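Local coordinates for dual specificity protein phosphatase 8 (Homo sapiens, PDB 4JMK) that probably removes phosphate from phosphotyrosine, phosphoserine and phosphothreonine residues of proteins and so dampens mitogen-activated protein kinase signalling, at residues I29-N34 and I71-K76. The protein carries 1 engineered substitution. Residues are numbered along the deposited sequence; the frame is centred on the assembly and turned at random.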
loop_
_atom_site.group_PDB
_atom_site.type_symbol
_atom_site.label_atom_id
_atom_site.label_comp_id
_atom_site.label_asym_id
_atom_site.label_seq_id
_atom_site.Cartn_x
_atom_site.Cartn_y
_atom_site.Cartn_z
ATOM N N ILE A 29 12.414 -8.936 4.595
ATOM C CA ILE A 29 11.120 -8.771 3.913
ATOM C C ILE A 29 10.782 -9.963 3.019
ATOM O O ILE A 29 11.508 -10.264 2.054
ATOM C CB ILE A 29 11.092 -7.461 3.093
ATOM C CG1 ILE A 29 11.375 -6.281 4.022
ATOM C CG2 ILE A 29 9.721 -7.279 2.402
ATOM C CD1 ILE A 29 11.569 -4.962 3.286
ATOM N N SER A 30 9.670 -10.636 3.327
ATOM C CA SER A 30 9.289 -11.864 2.625
ATOM C C SER A 30 7.963 -11.751 1.867
ATOM O O SER A 30 7.673 -12.585 1.011
ATOM C CB SER A 30 9.246 -13.059 3.595
ATOM O OG SER A 30 8.156 -12.967 4.518
ATOM N N TYR A 31 7.172 -10.719 2.172
ATOM C CA TYR A 31 5.909 -10.460 1.464
ATOM C C TYR A 31 6.029 -9.231 0.568
ATOM O O TYR A 31 6.634 -8.228 0.967
ATOM C CB TYR A 31 4.790 -10.166 2.466
ATOM C CG TYR A 31 4.166 -11.376 3.119
ATOM C CD1 TYR A 31 4.841 -12.091 4.096
ATOM C CD2 TYR A 31 2.883 -11.776 2.782
ATOM C CE1 TYR A 31 4.256 -13.178 4.711
ATOM C CE2 TYR A 31 2.290 -12.861 3.388
ATOM C CZ TYR A 31 2.980 -13.556 4.348
ATOM O OH TYR A 31 2.390 -14.638 4.952
ATOM N N VAL A 32 5.413 -9.300 -0.607
ATOM C CA VAL A 32 5.447 -8.200 -1.582
ATOM C C VAL A 32 4.072 -7.919 -2.179
ATOM O O VAL A 32 3.411 -8.826 -2.722
ATOM C CB VAL A 32 6.414 -8.489 -2.747
ATOM C CG1 VAL A 32 6.273 -7.397 -3.852
ATOM C CG2 VAL A 32 7.860 -8.548 -2.243
ATOM N N LEU A 33 3.647 -6.661 -2.078
ATOM C CA LEU A 33 2.447 -6.178 -2.753
ATOM C C LEU A 33 2.897 -5.246 -3.869
ATOM O O LEU A 33 3.424 -4.163 -3.613
ATOM C CB LEU A 33 1.533 -5.438 -1.766
ATOM C CG LEU A 33 0.157 -4.992 -2.257
ATOM C CD1 LEU A 33 -0.567 -6.106 -2.910
ATOM C CD2 LEU A 33 -0.676 -4.456 -1.076
ATOM N N ASN A 34 2.695 -5.688 -5.103
ATOM C CA ASN A 34 3.221 -5.036 -6.297
ATOM C C ASN A 34 2.073 -4.328 -6.995
ATOM O O ASN A 34 1.208 -4.982 -7.597
ATOM C CB ASN A 34 3.802 -6.133 -7.192
ATOM C CG ASN A 34 4.376 -5.613 -8.495
ATOM O OD1 ASN A 34 3.989 -4.559 -8.999
ATOM N ND2 ASN A 34 5.277 -6.394 -9.077
ATOM N N ILE A 71 -5.436 -4.442 1.616
ATOM C CA ILE A 71 -5.395 -4.360 3.070
ATOM C C ILE A 71 -5.409 -5.750 3.731
ATOM O O ILE A 71 -4.650 -6.006 4.670
ATOM C CB ILE A 71 -6.531 -3.436 3.565
ATOM C CG1 ILE A 71 -6.222 -1.997 3.139
ATOM C CG2 ILE A 71 -6.731 -3.519 5.079
ATOM C CD1 ILE A 71 -7.378 -1.014 3.371
ATOM N N GLU A 72 -6.261 -6.643 3.240
ATOM C CA GLU A 72 -6.291 -8.033 3.700
ATOM C C GLU A 72 -4.910 -8.715 3.561
ATOM O O GLU A 72 -4.446 -9.408 4.476
ATOM C CB GLU A 72 -7.354 -8.797 2.895
ATOM C CG GLU A 72 -7.484 -10.277 3.214
ATOM C CD GLU A 72 -8.313 -11.033 2.172
ATOM O OE1 GLU A 72 -9.446 -11.452 2.496
ATOM O OE2 GLU A 72 -7.829 -11.217 1.031
ATOM N N PHE A 73 -4.258 -8.508 2.420
ATOM C CA PHE A 73 -2.926 -9.060 2.181
ATOM C C PHE A 73 -1.922 -8.548 3.212
ATOM O O PHE A 73 -1.126 -9.324 3.769
ATOM C CB PHE A 73 -2.463 -8.700 0.762
ATOM C CG PHE A 73 -1.109 -9.278 0.384
ATOM C CD1 PHE A 73 -0.963 -10.638 0.110
ATOM C CD2 PHE A 73 0.005 -8.454 0.291
ATOM C CE1 PHE A 73 0.283 -11.169 -0.246
ATOM C CE2 PHE A 73 1.255 -8.969 -0.057
ATOM C CZ PHE A 73 1.394 -10.339 -0.336
ATOM N N ILE A 74 -1.935 -7.239 3.451
ATOM C CA ILE A 74 -1.023 -6.646 4.428
ATOM C C ILE A 74 -1.301 -7.219 5.812
ATOM O O ILE A 74 -0.361 -7.523 6.560
ATOM C CB ILE A 74 -1.119 -5.095 4.441
ATOM C CG1 ILE A 74 -0.583 -4.526 3.115
ATOM C CG2 ILE A 74 -0.363 -4.496 5.652
ATOM C CD1 ILE A 74 -0.971 -3.077 2.874
ATOM N N ASP A 75 -2.577 -7.402 6.150
ATOM C CA ASP A 75 -2.907 -8.020 7.442
ATOM C C ASP A 75 -2.536 -9.510 7.526
ATOM O O ASP A 75 -2.298 -10.033 8.622
ATOM C CB ASP A 75 -4.380 -7.788 7.790
ATOM C CG ASP A 75 -4.643 -6.357 8.231
ATOM O OD1 ASP A 75 -3.740 -5.760 8.866
ATOM O OD2 ASP A 75 -5.744 -5.832 7.950
ATOM N N LYS A 76 -2.482 -10.203 6.390
ATOM C CA LYS A 76 -2.011 -11.590 6.427
ATOM C C LYS A 76 -0.551 -11.638 6.869
ATOM O O LYS A 76 -0.160 -12.508 7.652
ATOM C CB LYS A 76 -2.159 -12.278 5.074
ATOM C CG LYS A 76 -3.583 -12.594 4.684
ATOM C CD LYS A 76 -3.594 -13.419 3.389
ATOM C CE LYS A 76 -4.999 -13.632 2.841
ATOM N NZ LYS A 76 -4.971 -14.305 1.492
#
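Phe73 reaches from helix 67-79 to strand 29-34 and enters between Tyr31 and Leu33. Its CB points toward the strand, and CG stands anti to the backbone N (chi1 -177°). Tyr31 meets it as an offset edge-to-face pair in which Tyr31 supplies the edge. The ring centroids are 5.7 Å apart and the planes stand at 60°. The closest atoms of this pair are Tyr31 CD2 and Phe73 CZ, at 3.7 Å. The ring also reaches the strand backbone: Phe73 CE2 is 3.4 Å from Val32 O. Leu33, the other strand side chain in contact with the ring, slides past it in the opposite direction, and its CB lies 3.9 Å from Phe73 CE2. Leu33 CD1 also touches Phe73 CD2. An alanine at Phe73 would probably open a gap between helix and strand and leave the edge of Tyr31 without its aromatic partner.

The two segments run antiparallel, with axes 9.4 Å apart at closest approach. The arrangement is a helix packed on the mixed sheet of the dual specificity phosphatase catalytic domain. Strand 29-34 lies inside that sheet, between strands 83-87 and 50-52. Met51 of strand 50-52 also touches Phe73 and Leu33.

Ile74 comes next and adds a smaller apolar contact. Leu33 CD2 is 4.2 Å from Ile74 CG1, and the two side chains cross at about a right angle. Tyr102 of helix 94-107 packs against Ile74 as well. Leu33 lies about 9 Å, side chain to side chain, from Ser88, an engineered residue at the predicted phosphocysteine position.

At Lys76 the contact thins out. Its carbonyl O is 4.3 Å from Tyr31 OH and is hydrogen-bonded to Ser80 OG.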